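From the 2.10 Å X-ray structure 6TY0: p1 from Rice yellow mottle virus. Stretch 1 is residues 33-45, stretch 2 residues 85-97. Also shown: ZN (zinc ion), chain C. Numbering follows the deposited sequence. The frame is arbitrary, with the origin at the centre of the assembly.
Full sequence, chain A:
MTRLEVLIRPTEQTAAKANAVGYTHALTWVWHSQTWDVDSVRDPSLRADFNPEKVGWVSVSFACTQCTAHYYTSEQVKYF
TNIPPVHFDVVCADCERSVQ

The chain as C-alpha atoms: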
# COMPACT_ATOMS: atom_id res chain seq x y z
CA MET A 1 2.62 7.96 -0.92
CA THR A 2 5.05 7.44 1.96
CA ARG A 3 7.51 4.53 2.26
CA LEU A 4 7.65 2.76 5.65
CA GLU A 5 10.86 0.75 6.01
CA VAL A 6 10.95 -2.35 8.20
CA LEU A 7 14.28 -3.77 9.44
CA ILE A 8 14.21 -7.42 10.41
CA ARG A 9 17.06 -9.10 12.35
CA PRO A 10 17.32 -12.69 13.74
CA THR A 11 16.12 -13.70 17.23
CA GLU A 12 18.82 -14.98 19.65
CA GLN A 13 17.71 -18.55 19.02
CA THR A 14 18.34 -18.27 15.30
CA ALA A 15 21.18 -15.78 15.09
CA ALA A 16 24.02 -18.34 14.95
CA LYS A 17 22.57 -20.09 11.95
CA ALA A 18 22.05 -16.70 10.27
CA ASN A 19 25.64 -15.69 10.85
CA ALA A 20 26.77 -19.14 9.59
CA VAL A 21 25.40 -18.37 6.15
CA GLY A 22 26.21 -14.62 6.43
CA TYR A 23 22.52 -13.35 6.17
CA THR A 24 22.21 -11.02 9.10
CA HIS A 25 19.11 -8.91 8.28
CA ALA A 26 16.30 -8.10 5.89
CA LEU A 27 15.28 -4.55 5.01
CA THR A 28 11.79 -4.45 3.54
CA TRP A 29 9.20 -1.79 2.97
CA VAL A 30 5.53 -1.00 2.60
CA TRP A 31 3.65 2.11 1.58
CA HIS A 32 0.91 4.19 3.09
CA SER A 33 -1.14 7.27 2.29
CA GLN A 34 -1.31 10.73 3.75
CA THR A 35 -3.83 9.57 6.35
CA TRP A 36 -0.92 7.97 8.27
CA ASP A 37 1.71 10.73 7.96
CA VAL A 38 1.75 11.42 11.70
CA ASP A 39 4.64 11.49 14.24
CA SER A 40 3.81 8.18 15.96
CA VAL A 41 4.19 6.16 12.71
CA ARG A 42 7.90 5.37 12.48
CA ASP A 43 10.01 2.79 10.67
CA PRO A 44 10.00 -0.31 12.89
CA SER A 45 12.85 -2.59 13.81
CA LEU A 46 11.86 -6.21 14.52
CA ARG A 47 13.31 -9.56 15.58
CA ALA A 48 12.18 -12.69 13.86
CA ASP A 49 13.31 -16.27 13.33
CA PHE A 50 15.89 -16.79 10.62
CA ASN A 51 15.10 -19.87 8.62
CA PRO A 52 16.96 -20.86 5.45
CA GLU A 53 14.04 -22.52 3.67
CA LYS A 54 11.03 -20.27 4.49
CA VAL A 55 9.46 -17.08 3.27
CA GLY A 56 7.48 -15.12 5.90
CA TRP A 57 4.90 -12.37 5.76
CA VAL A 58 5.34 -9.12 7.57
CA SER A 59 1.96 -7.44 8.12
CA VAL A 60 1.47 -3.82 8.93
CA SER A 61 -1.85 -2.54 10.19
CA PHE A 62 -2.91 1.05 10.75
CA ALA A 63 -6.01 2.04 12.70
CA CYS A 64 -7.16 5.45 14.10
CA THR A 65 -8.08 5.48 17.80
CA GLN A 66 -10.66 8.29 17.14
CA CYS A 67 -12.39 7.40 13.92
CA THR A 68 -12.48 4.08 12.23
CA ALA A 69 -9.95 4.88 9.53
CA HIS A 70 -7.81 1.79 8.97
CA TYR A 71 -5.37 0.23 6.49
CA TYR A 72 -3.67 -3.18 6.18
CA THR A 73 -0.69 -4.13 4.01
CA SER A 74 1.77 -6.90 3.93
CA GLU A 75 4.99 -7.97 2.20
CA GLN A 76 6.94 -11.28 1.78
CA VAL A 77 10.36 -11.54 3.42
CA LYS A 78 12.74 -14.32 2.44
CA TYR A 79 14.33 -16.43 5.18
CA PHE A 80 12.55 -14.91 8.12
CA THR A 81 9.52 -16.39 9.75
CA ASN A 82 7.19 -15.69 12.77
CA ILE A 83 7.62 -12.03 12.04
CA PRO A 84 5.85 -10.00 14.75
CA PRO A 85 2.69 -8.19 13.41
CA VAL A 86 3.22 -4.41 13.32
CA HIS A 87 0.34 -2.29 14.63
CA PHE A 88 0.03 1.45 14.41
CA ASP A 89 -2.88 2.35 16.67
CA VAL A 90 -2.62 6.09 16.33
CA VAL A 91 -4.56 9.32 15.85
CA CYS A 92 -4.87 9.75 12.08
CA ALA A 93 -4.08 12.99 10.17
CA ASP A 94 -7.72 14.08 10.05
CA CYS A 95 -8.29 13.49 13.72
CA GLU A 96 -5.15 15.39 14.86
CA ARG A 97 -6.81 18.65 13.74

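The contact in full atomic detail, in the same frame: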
# COMPACT_ATOMS: atom_id res chain seq x y z
N SER A 33 -0.63 6.01 2.75
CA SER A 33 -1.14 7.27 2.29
C SER A 33 -0.94 8.35 3.30
O SER A 33 -0.40 8.13 4.40
CB SER A 33 -2.65 7.12 1.96
OG SER A 33 -3.40 7.02 3.16
N GLN A 34 -1.42 9.53 2.93
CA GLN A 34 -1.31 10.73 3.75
C GLN A 34 -2.03 10.61 5.08
O GLN A 34 -1.62 11.23 6.06
CB GLN A 34 -1.88 11.92 2.95
CG GLN A 34 -1.08 12.27 1.69
CD GLN A 34 -1.26 11.36 0.45
OE1 GLN A 34 -2.10 10.44 0.39
NE2 GLN A 34 -0.42 11.63 -0.56
N THR A 35 -3.10 9.82 5.12
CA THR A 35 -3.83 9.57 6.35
C THR A 35 -2.89 9.22 7.52
O THR A 35 -3.13 9.64 8.65
CB THR A 35 -4.93 8.54 6.10
OG1 THR A 35 -5.77 9.04 5.08
CG2 THR A 35 -5.77 8.22 7.35
N TRP A 36 -1.78 8.54 7.23
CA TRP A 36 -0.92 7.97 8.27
C TRP A 36 0.44 8.66 8.39
O TRP A 36 1.35 8.15 9.07
CB TRP A 36 -0.76 6.47 8.02
CG TRP A 36 -2.07 5.83 7.81
CD1 TRP A 36 -2.57 5.41 6.62
CD2 TRP A 36 -3.08 5.61 8.78
NE1 TRP A 36 -3.81 4.91 6.81
CE2 TRP A 36 -4.16 5.03 8.12
CE3 TRP A 36 -3.17 5.85 10.16
CZ2 TRP A 36 -5.32 4.66 8.78
CZ3 TRP A 36 -4.33 5.48 10.81
CH2 TRP A 36 -5.38 4.90 10.12
N ASP A 37 0.56 9.83 7.75
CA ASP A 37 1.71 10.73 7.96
C ASP A 37 1.57 11.50 9.26
O ASP A 37 1.19 12.68 9.27
CB ASP A 37 1.80 11.74 6.81
CG ASP A 37 2.25 11.09 5.50
OD1 ASP A 37 3.04 10.13 5.54
OD2 ASP A 37 1.79 11.55 4.43
N VAL A 38 1.84 10.83 10.37
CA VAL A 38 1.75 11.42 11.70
C VAL A 38 2.98 10.97 12.47
O VAL A 38 3.58 9.96 12.09
CB VAL A 38 0.46 10.98 12.43
CG1 VAL A 38 -0.76 11.52 11.71
CG2 VAL A 38 0.37 9.46 12.54
N ASP A 39 3.35 11.69 13.54
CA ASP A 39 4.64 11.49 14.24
C ASP A 39 4.83 10.08 14.80
O ASP A 39 5.93 9.57 14.81
CB ASP A 39 4.81 12.46 15.43
CG ASP A 39 5.28 13.84 15.01
OD1 ASP A 39 4.97 14.30 13.89
OD2 ASP A 39 5.96 14.49 15.83
N SER A 40 3.74 9.48 15.28
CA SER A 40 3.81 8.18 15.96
C SER A 40 3.98 6.98 15.00
O SER A 40 4.14 5.86 15.46
CB SER A 40 2.57 7.98 16.83
OG SER A 40 1.39 8.36 16.11
N VAL A 41 3.91 7.21 13.69
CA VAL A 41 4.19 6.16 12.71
C VAL A 41 5.65 6.25 12.31
O VAL A 41 6.04 7.16 11.61
CB VAL A 41 3.25 6.31 11.50
CG1 VAL A 41 3.65 5.43 10.33
CG2 VAL A 41 1.84 5.96 11.94
N ARG A 42 6.47 5.32 12.76
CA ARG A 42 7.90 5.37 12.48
C ARG A 42 8.36 4.01 12.02
O ARG A 42 7.81 2.99 12.44
CB ARG A 42 8.68 5.75 13.75
CG ARG A 42 8.32 7.13 14.28
CD ARG A 42 8.79 7.39 15.70
NE ARG A 42 8.62 8.81 15.98
CZ ARG A 42 9.40 9.78 15.51
NH1 ARG A 42 10.47 9.52 14.74
NH2 ARG A 42 9.13 11.05 15.81
N ASP A 43 9.41 4.02 11.22
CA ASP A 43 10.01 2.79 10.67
C ASP A 43 10.34 1.82 11.80
O ASP A 43 11.10 2.17 12.67
CB ASP A 43 11.29 3.12 9.89
CG ASP A 43 11.02 3.92 8.65
OD1 ASP A 43 9.91 3.83 8.10
OD2 ASP A 43 11.92 4.64 8.21
N PRO A 44 9.71 0.64 11.83
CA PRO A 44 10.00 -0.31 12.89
C PRO A 44 11.22 -1.17 12.64
O PRO A 44 11.63 -1.41 11.49
CB PRO A 44 8.80 -1.23 12.88
CG PRO A 44 8.29 -1.17 11.51
CD PRO A 44 8.57 0.21 11.01
N SER A 45 11.72 -1.69 13.75
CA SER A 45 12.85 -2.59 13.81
C SER A 45 12.43 -3.82 14.61
O SER A 45 11.98 -3.70 15.75
CB SER A 45 14.00 -1.86 14.49
OG SER A 45 15.15 -2.66 14.48
N PRO A 85 3.63 -9.14 14.03
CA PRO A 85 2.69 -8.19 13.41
C PRO A 85 3.01 -6.78 13.86
O PRO A 85 3.36 -6.57 14.99
CB PRO A 85 1.33 -8.60 14.00
CG PRO A 85 1.54 -9.94 14.63
CD PRO A 85 2.97 -10.00 15.04
N VAL A 86 2.97 -5.81 12.96
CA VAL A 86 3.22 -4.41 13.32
C VAL A 86 1.87 -3.71 13.34
O VAL A 86 1.08 -3.84 12.40
CB VAL A 86 4.11 -3.70 12.29
CG1 VAL A 86 4.36 -2.23 12.70
CG2 VAL A 86 5.41 -4.48 12.13
N HIS A 87 1.62 -2.97 14.40
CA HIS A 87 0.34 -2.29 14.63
C HIS A 87 0.59 -0.85 14.93
O HIS A 87 1.31 -0.54 15.84
CB HIS A 87 -0.36 -2.88 15.86
CG HIS A 87 -0.89 -4.24 15.61
ND1 HIS A 87 -1.83 -4.49 14.65
CD2 HIS A 87 -0.60 -5.43 16.18
CE1 HIS A 87 -2.10 -5.78 14.62
NE2 HIS A 87 -1.37 -6.37 15.55
N PHE A 88 0.01 0.02 14.12
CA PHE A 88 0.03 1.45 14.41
C PHE A 88 -1.39 1.82 14.78
O PHE A 88 -2.23 2.03 13.90
CB PHE A 88 0.49 2.23 13.18
CG PHE A 88 1.94 2.05 12.89
CD1 PHE A 88 2.88 2.53 13.79
CD2 PHE A 88 2.36 1.37 11.79
CE1 PHE A 88 4.24 2.34 13.55
CE2 PHE A 88 3.72 1.15 11.54
CZ PHE A 88 4.66 1.65 12.42
N ASP A 89 -1.63 1.84 16.09
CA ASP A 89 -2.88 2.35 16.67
C ASP A 89 -2.64 3.79 17.06
O ASP A 89 -2.07 4.05 18.10
CB ASP A 89 -3.31 1.49 17.87
CG ASP A 89 -3.58 0.04 17.46
OD1 ASP A 89 -4.36 -0.18 16.54
OD2 ASP A 89 -2.97 -0.87 18.03
N VAL A 90 -3.05 4.72 16.20
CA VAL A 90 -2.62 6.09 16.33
C VAL A 90 -3.79 7.01 16.06
O VAL A 90 -4.86 6.56 15.74
CB VAL A 90 -1.50 6.38 15.31
CG1 VAL A 90 -0.31 5.47 15.57
CG2 VAL A 90 -2.00 6.24 13.88
N VAL A 91 -3.58 8.30 16.23
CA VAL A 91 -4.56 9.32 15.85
C VAL A 91 -4.20 9.72 14.43
O VAL A 91 -3.06 10.14 14.17
CB VAL A 91 -4.56 10.54 16.81
CG1 VAL A 91 -5.55 11.58 16.35
CG2 VAL A 91 -4.84 10.09 18.24
N CYS A 92 -5.15 9.56 13.52
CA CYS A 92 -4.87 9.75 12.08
C CYS A 92 -4.74 11.26 11.77
O CYS A 92 -5.02 12.11 12.64
CB CYS A 92 -5.95 9.10 11.23
SG CYS A 92 -7.46 10.13 11.04
N ALA A 93 -4.28 11.59 10.56
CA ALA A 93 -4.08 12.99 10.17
C ALA A 93 -5.36 13.84 10.20
O ALA A 93 -5.30 15.02 10.40
CB ALA A 93 -3.41 13.09 8.79
N ASP A 94 -6.52 13.27 10.00
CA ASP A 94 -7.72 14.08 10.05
C ASP A 94 -8.13 14.36 11.48
O ASP A 94 -8.65 15.42 11.79
CB ASP A 94 -8.84 13.41 9.29
CG ASP A 94 -8.44 13.13 7.87
OD1 ASP A 94 -8.07 14.09 7.17
OD2 ASP A 94 -8.44 11.95 7.47
N CYS A 95 -7.85 13.41 12.35
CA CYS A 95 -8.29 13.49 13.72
C CYS A 95 -7.35 14.32 14.60
O CYS A 95 -7.80 14.85 15.59
CB CYS A 95 -8.51 12.08 14.28
SG CYS A 95 -10.01 11.32 13.59
N GLU A 96 -6.08 14.44 14.24
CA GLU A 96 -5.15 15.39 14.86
C GLU A 96 -5.67 16.84 14.98
O GLU A 96 -5.39 17.52 15.96
CB GLU A 96 -3.90 15.49 14.00
CG GLU A 96 -2.84 14.47 14.24
CD GLU A 96 -1.64 14.69 13.34
OE1 GLU A 96 -1.80 15.29 12.25
OE2 GLU A 96 -0.54 14.28 13.71
N ARG A 97 -6.42 17.27 13.97
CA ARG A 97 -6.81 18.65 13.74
C ARG A 97 -8.15 19.08 14.37
O ARG A 97 -8.70 18.43 15.27
CB ARG A 97 -6.85 18.86 12.22
ZN ZN C . -9.10 9.35 12.61
O HOH W 1 -6.28 11.98 5.59
O HOH W 2 2.00 14.04 13.74
O HOH W 3 -1.20 9.02 17.51

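Read along the strand 86-90, the contact follows a simple alternation: Val86, Phe88 and Val90 point their CA-to-CB bonds toward the loop 33-45, while Asp89 points away and His87 is out of reach, so apolar residues face the partner and polar ones do not. Val86 opens modestly, its CG1 lying 4.2 Å from CG of Pro44, an apolar ring whose side chain has no polar group to satisfy.

Phe88 is the centrepiece and gives up the most surface. Val41 covers one face of its ring, with CG1 of Val41 4.3 Å from the ring centroid and almost on the ring normal, while O of Arg42 approaches the edge, 3.4 Å from CZ of Phe88. The type I turn from Val38 to Val41, closed by a backbone bond from N of Val41 to O of Val38, brings Val41 to this position.

CG2 of Val90 meets the edge of the Trp36 indole, 3.9 Å from CE3 of Trp36, and both methyls of Val90 lie within 4.3 Å of CG2 of Val41. Beta-branched residues thus pack against each other and against aromatic rings. At Val91 the CA-to-CB bond points away from the loop, but a water accepts from N of Val91 and is hydrogen-bonded to OG of Ser40.

Cys92 has two roles: SG binds zinc at 2.4 Å, as does SG of Cys95, while its CB rests 4.0 Å from CZ3 of Trp36. The one direct hydrogen bond between the stretches comes next, N of Ala93 to O of Thr35 at 3.0 Å, nearly straight. The small CB of Ala93 sits 4.2 Å from CG1 of Val38.

At the exposed end, water replaces direct polar contact. One water links OD2 of Asp94 to OG1 of Thr35; another donates to OE2 of Glu96 and OD1 of Asp39. In all, 607 Å² is buried, mostly through apolar packing.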